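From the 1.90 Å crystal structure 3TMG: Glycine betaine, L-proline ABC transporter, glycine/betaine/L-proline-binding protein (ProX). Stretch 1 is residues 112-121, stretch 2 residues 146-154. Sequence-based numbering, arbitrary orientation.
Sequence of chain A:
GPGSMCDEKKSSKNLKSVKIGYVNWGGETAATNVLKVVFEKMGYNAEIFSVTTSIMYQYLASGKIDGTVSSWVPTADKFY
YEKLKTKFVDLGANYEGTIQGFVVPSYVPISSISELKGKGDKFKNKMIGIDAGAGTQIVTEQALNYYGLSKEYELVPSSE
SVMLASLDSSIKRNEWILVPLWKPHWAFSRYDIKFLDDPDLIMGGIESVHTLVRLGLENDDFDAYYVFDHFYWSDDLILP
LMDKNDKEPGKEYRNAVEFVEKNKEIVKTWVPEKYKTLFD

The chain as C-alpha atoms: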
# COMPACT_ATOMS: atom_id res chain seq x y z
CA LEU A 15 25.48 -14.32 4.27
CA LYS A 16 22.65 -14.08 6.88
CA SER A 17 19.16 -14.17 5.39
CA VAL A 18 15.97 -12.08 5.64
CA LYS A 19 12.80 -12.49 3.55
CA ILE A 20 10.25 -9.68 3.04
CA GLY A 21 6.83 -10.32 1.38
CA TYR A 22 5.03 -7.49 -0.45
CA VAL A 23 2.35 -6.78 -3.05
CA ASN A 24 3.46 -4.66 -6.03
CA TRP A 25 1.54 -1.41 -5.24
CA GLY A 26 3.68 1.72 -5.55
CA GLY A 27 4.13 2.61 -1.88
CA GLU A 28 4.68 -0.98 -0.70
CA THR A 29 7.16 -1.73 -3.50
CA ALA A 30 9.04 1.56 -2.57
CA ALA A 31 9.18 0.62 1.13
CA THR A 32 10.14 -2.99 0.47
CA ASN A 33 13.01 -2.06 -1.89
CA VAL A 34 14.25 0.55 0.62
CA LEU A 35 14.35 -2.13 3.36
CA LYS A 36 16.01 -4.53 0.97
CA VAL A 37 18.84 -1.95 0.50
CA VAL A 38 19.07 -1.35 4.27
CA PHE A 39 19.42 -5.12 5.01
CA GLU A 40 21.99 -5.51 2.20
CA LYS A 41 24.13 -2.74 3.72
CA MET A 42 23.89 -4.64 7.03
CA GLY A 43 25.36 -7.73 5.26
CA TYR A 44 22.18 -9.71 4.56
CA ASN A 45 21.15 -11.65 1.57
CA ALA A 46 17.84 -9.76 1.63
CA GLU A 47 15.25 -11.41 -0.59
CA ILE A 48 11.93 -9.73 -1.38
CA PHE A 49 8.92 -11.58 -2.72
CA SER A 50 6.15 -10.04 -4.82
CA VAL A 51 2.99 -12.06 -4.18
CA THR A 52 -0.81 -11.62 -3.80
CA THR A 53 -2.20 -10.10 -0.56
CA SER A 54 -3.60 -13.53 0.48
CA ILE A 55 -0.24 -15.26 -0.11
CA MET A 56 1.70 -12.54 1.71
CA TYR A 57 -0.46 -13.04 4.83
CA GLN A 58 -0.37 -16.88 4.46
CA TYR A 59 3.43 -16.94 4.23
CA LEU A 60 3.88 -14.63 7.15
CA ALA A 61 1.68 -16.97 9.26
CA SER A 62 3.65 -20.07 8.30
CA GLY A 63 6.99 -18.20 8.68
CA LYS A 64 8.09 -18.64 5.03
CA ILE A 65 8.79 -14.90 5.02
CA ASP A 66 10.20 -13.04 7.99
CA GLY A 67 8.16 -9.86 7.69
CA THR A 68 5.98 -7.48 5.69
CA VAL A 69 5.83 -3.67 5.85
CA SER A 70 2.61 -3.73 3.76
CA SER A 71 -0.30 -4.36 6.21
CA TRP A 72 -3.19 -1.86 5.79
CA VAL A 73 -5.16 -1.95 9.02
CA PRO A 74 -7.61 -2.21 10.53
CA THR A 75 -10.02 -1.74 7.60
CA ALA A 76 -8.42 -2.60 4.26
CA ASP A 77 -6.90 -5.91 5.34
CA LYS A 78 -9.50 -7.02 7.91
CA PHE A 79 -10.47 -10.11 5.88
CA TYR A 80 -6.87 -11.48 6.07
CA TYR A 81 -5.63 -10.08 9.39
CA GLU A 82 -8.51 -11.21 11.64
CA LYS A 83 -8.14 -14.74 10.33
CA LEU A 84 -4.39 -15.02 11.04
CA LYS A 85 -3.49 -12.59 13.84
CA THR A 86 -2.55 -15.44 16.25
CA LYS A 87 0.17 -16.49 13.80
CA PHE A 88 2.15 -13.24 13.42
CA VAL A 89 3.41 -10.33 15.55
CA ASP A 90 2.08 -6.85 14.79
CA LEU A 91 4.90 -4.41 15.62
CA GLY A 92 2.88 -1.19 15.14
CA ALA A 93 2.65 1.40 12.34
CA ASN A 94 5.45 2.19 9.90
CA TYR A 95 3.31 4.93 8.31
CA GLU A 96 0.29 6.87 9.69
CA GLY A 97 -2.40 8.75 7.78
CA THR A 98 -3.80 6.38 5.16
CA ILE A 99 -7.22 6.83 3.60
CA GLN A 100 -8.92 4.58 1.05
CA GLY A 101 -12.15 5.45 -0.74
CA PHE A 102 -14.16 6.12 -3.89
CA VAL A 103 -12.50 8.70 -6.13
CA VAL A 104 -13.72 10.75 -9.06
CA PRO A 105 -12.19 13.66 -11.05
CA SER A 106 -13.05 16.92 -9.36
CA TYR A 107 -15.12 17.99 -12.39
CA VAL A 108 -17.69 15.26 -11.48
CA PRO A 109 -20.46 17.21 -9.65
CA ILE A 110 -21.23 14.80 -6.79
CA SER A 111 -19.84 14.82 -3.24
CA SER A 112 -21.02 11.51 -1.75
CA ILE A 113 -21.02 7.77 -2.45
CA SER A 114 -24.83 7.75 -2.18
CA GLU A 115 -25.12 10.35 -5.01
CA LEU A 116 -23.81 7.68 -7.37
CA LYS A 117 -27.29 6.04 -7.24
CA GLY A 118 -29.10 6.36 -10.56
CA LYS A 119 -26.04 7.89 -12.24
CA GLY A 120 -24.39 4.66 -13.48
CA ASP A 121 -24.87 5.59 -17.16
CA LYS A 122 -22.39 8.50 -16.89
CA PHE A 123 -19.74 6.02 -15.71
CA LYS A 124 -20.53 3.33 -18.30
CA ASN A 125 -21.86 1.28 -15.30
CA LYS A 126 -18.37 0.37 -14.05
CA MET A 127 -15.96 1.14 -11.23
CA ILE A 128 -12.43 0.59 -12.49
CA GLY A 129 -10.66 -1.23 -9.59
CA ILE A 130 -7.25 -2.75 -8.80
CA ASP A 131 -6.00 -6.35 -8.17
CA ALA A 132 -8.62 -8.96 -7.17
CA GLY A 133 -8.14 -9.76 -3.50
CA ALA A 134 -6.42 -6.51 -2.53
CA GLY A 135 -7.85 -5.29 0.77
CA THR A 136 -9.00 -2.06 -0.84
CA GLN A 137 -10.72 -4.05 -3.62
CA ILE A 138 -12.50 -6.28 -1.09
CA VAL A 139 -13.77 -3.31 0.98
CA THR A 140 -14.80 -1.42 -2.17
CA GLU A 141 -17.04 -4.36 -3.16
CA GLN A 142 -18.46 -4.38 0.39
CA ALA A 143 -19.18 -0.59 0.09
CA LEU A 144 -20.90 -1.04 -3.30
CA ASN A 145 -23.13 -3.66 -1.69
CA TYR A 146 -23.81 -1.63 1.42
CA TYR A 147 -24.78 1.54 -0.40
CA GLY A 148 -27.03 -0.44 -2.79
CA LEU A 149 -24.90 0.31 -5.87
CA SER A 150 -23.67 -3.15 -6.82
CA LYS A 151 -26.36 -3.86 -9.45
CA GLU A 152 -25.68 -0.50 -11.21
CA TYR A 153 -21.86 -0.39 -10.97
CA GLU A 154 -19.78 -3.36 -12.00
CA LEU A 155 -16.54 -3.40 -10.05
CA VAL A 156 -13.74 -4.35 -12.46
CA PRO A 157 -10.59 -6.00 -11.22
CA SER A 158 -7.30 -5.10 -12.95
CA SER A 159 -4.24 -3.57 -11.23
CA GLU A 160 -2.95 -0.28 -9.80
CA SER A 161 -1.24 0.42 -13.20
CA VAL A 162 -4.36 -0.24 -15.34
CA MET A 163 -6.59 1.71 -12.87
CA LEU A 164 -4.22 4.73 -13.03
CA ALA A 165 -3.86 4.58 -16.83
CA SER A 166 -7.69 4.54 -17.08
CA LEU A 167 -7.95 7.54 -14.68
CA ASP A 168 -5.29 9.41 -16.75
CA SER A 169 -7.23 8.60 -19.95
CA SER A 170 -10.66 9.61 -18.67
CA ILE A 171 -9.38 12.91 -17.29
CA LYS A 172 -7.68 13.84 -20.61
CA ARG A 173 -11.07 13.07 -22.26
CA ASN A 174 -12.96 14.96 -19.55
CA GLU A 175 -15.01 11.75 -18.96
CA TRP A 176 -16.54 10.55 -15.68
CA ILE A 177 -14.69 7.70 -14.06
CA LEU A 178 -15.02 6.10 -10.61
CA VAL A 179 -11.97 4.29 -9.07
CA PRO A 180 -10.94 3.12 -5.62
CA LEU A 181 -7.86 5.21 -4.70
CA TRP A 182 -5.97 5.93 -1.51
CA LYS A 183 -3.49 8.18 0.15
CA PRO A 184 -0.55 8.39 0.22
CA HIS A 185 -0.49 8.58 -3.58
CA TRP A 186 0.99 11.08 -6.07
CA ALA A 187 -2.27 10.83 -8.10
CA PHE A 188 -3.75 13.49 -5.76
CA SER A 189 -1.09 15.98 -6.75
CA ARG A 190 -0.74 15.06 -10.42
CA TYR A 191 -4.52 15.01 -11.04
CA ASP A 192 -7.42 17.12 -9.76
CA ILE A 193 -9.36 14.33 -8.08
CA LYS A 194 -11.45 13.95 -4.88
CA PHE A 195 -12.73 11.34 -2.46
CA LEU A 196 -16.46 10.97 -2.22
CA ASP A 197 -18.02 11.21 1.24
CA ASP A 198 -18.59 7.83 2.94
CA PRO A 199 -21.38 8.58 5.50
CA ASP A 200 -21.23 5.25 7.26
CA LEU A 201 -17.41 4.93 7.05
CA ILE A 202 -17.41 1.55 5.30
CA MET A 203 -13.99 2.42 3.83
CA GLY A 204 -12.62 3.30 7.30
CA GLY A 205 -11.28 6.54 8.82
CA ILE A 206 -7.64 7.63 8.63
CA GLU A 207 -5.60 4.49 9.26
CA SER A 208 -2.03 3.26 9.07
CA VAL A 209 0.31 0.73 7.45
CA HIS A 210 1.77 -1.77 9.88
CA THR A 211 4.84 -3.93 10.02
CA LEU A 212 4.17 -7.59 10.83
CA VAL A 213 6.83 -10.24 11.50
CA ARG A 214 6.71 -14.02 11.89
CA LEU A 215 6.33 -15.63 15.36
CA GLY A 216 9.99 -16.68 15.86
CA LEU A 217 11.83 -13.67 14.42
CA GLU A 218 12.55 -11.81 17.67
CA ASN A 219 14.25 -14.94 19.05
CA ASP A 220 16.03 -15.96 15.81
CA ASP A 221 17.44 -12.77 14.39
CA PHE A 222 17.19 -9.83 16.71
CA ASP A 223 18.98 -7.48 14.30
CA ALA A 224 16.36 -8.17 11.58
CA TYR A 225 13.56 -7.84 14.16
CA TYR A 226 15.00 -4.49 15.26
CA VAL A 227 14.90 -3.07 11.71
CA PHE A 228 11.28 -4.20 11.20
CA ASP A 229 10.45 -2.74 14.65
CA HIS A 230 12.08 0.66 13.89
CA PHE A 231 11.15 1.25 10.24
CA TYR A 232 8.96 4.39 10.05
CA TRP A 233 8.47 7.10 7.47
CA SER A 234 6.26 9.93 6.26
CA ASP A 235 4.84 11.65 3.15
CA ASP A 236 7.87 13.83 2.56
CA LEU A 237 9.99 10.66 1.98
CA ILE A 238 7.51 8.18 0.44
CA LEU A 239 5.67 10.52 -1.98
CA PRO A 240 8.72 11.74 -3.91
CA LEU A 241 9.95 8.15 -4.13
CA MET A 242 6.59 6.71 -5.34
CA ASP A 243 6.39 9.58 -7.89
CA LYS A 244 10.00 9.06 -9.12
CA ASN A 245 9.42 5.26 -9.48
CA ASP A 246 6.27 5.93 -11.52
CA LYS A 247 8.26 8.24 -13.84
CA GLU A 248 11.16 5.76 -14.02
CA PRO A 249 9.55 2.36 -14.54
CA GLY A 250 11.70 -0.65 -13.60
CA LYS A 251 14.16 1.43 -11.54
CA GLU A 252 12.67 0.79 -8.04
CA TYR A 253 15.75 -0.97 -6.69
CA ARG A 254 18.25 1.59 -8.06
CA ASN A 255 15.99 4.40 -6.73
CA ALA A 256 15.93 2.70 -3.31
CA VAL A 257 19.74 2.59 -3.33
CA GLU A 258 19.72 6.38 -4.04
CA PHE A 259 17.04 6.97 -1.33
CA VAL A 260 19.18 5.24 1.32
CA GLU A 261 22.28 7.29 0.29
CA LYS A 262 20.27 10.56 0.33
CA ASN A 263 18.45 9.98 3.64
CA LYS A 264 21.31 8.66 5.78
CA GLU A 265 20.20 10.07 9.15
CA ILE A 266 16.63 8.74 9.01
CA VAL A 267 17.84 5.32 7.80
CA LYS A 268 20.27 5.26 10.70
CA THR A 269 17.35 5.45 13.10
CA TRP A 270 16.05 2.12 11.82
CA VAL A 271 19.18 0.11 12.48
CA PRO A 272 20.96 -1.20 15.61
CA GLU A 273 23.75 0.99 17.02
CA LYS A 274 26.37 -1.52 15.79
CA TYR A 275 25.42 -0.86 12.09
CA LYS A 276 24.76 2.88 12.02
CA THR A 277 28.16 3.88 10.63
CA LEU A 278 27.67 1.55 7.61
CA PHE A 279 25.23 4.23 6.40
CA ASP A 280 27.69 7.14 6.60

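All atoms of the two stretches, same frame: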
# COMPACT_ATOMS: atom_id res chain seq x y z
N SER A 112 -20.82 12.67 -2.61
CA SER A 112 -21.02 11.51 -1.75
C SER A 112 -21.19 10.19 -2.50
O SER A 112 -21.63 10.17 -3.63
CB SER A 112 -22.26 11.73 -0.89
OG SER A 112 -22.27 10.74 0.10
N ILE A 113 -20.84 9.07 -1.86
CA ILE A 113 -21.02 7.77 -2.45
C ILE A 113 -22.50 7.54 -2.77
O ILE A 113 -22.83 6.99 -3.81
CB ILE A 113 -20.50 6.64 -1.52
CG1 ILE A 113 -18.96 6.64 -1.47
CG2 ILE A 113 -21.01 5.28 -2.03
CD1 ILE A 113 -18.39 5.54 -0.57
N SER A 114 -23.41 7.98 -1.90
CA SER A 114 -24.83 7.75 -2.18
C SER A 114 -25.34 8.50 -3.43
O SER A 114 -26.32 8.07 -4.08
CB SER A 114 -25.68 8.11 -0.97
OG SER A 114 -25.50 9.48 -0.67
N GLU A 115 -24.67 9.60 -3.81
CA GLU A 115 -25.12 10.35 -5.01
C GLU A 115 -24.80 9.61 -6.30
O GLU A 115 -25.20 10.04 -7.38
CB GLU A 115 -24.49 11.73 -5.01
CG GLU A 115 -24.96 12.55 -3.84
CD GLU A 115 -24.35 13.92 -3.85
OE1 GLU A 115 -23.12 14.04 -4.01
OE2 GLU A 115 -25.09 14.89 -3.69
N LEU A 116 -24.08 8.50 -6.20
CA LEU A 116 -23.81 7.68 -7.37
C LEU A 116 -25.09 6.95 -7.83
O LEU A 116 -25.18 6.52 -8.98
CB LEU A 116 -22.72 6.65 -7.05
CG LEU A 116 -21.31 7.20 -6.93
CD1 LEU A 116 -20.38 6.16 -6.31
CD2 LEU A 116 -20.80 7.62 -8.31
N LYS A 117 -26.06 6.81 -6.93
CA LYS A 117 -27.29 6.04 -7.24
C LYS A 117 -28.04 6.69 -8.39
O LYS A 117 -28.29 7.90 -8.37
CB LYS A 117 -28.18 5.98 -5.99
N GLY A 118 -28.37 5.89 -9.40
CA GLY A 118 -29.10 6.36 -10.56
C GLY A 118 -28.23 7.02 -11.62
O GLY A 118 -28.73 7.37 -12.68
N LYS A 119 -26.93 7.17 -11.34
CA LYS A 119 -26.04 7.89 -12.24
C LYS A 119 -25.06 6.98 -12.97
O LYS A 119 -24.11 7.46 -13.59
CB LYS A 119 -25.29 9.00 -11.47
CG LYS A 119 -26.22 10.03 -10.85
CD LYS A 119 -25.43 11.19 -10.29
CE LYS A 119 -26.35 12.21 -9.61
NZ LYS A 119 -27.00 11.71 -8.36
N GLY A 120 -25.30 5.66 -12.91
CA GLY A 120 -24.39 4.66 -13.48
C GLY A 120 -24.03 4.85 -14.95
O GLY A 120 -22.88 4.60 -15.36
N ASP A 121 -25.01 5.30 -15.73
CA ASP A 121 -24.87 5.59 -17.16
C ASP A 121 -23.69 6.52 -17.47
O ASP A 121 -22.98 6.30 -18.45
CB ASP A 121 -26.18 6.17 -17.74
N TYR A 146 -23.21 -2.34 0.31
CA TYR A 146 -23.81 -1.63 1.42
C TYR A 146 -24.66 -0.45 0.97
O TYR A 146 -25.77 -0.20 1.49
CB TYR A 146 -22.68 -1.08 2.34
CG TYR A 146 -23.22 -0.38 3.56
CD1 TYR A 146 -23.59 -1.11 4.70
CD2 TYR A 146 -23.39 0.98 3.57
CE1 TYR A 146 -24.14 -0.47 5.81
CE2 TYR A 146 -23.91 1.64 4.67
CZ TYR A 146 -24.28 0.91 5.79
OH TYR A 146 -24.81 1.60 6.87
N TYR A 147 -24.13 0.32 0.04
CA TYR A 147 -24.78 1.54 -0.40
C TYR A 147 -25.80 1.28 -1.50
O TYR A 147 -26.40 2.22 -2.03
CB TYR A 147 -23.74 2.59 -0.85
CG TYR A 147 -23.02 3.23 0.33
CD1 TYR A 147 -23.72 4.06 1.22
CD2 TYR A 147 -21.67 3.01 0.55
CE1 TYR A 147 -23.08 4.65 2.31
CE2 TYR A 147 -21.02 3.60 1.64
CZ TYR A 147 -21.73 4.44 2.51
OH TYR A 147 -21.08 5.06 3.58
N GLY A 148 -25.99 -0.01 -1.83
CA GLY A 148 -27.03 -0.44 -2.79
C GLY A 148 -26.69 -0.09 -4.23
O GLY A 148 -27.58 0.18 -5.03
N LEU A 149 -25.40 -0.13 -4.57
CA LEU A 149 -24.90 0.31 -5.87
C LEU A 149 -24.41 -0.85 -6.74
O LEU A 149 -24.13 -0.68 -7.93
CB LEU A 149 -23.72 1.29 -5.66
CG LEU A 149 -24.07 2.62 -4.96
CD1 LEU A 149 -22.81 3.39 -4.58
CD2 LEU A 149 -24.97 3.47 -5.82
N SER A 150 -24.35 -2.05 -6.17
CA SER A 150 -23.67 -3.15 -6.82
C SER A 150 -24.36 -3.67 -8.08
O SER A 150 -23.68 -4.24 -8.93
CB SER A 150 -23.49 -4.30 -5.83
OG SER A 150 -24.78 -4.85 -5.57
N LYS A 151 -25.67 -3.48 -8.22
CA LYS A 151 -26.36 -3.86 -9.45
C LYS A 151 -26.15 -2.84 -10.59
O LYS A 151 -26.31 -3.19 -11.76
CB LYS A 151 -27.88 -4.09 -9.19
N GLU A 152 -25.78 -1.60 -10.25
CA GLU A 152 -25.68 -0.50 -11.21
C GLU A 152 -24.23 -0.21 -11.62
O GLU A 152 -23.96 0.31 -12.72
CB GLU A 152 -26.29 0.75 -10.60
CG GLU A 152 -26.47 1.89 -11.57
CD GLU A 152 -27.02 3.15 -10.92
OE1 GLU A 152 -27.24 3.17 -9.68
OE2 GLU A 152 -27.22 4.12 -11.67
N TYR A 153 -23.31 -0.53 -10.71
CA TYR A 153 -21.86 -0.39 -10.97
C TYR A 153 -21.15 -1.73 -10.91
O TYR A 153 -21.08 -2.37 -9.87
CB TYR A 153 -21.20 0.58 -9.99
CG TYR A 153 -21.69 1.99 -10.11
CD1 TYR A 153 -22.94 2.37 -9.58
CD2 TYR A 153 -20.93 2.96 -10.79
CE1 TYR A 153 -23.40 3.67 -9.72
CE2 TYR A 153 -21.39 4.27 -10.92
CZ TYR A 153 -22.61 4.62 -10.38
OH TYR A 153 -23.08 5.91 -10.53
N GLU A 154 -20.57 -2.15 -12.02
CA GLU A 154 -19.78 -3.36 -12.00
C GLU A 154 -18.36 -3.01 -11.57
O GLU A 154 -17.72 -2.15 -12.17
CB GLU A 154 -19.80 -4.00 -13.38
CG GLU A 154 -18.76 -5.08 -13.62
CD GLU A 154 -18.55 -5.39 -15.12
OE1 GLU A 154 -19.26 -4.81 -16.00
OE2 GLU A 154 -17.65 -6.20 -15.42

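The two stretches meet through loops and turns rather than paired strands, burying 470 Å² in total, and no backbone-to-backbone hydrogen bond joins them. Stretch 1 carries a short 3-10 segment, Ser-114 to Leu-116, that runs into a type II turn from Leu-116 to Lys-119. Stretch 2 leaves its helix at Gly-148, whose positive phi belongs to a Schellman motif, and then folds so that both Glu-152 N and Tyr-153 N donate to Leu-149 O (3.0 and 2.9 Å).

The polar half of the contact centres on the turn. Glu-152, with chi1 and chi2 both t, extends its carboxylate to backbone amides: Gly-118 N donates to OE1 of Glu-152 at 3.0 Å, and Gly-120 N to OE2 of Glu-152 at 2.8 Å. The carboxylate is thus met by two main-chain donors, Gly-118 N and Gly-120 N, one to each oxygen. Lys-119 N also lies 3.1 Å from Glu-152 OE2, but at a poor angle; its hydrogen instead goes to Leu-116 O (3.0 Å), closing the turn. That same carbonyl oxygen, Leu-116 O, accepts a second hydrogen bond from Tyr-153 OH at 2.7 Å, near the plane of the tyrosine ring, so the phenol ties stretch 2 to the first residue of the turn. Gly-120 leaves room for this arrangement: a CB there would point toward stretch 2 and fall 2.7 Å from Glu-152 CG, a clash.

Beside this polar cluster lies an apolar patch. Ile-113 CG2 sits 3.5 Å from Tyr-147 CD2 and 3.6 Å from Leu-149 CD1, with Ile-113 CB over one face of the Tyr-147 ring. Leu-116 continues the packing, its CD1 4.1 Å from Leu-149 CD1 and its CB 3.9 Å from Tyr-153 CZ. Tyr-147 OH is hydrogen-bonded elsewhere in the structure, so the same residue combines a satisfied hydroxyl with an apolar ring contact.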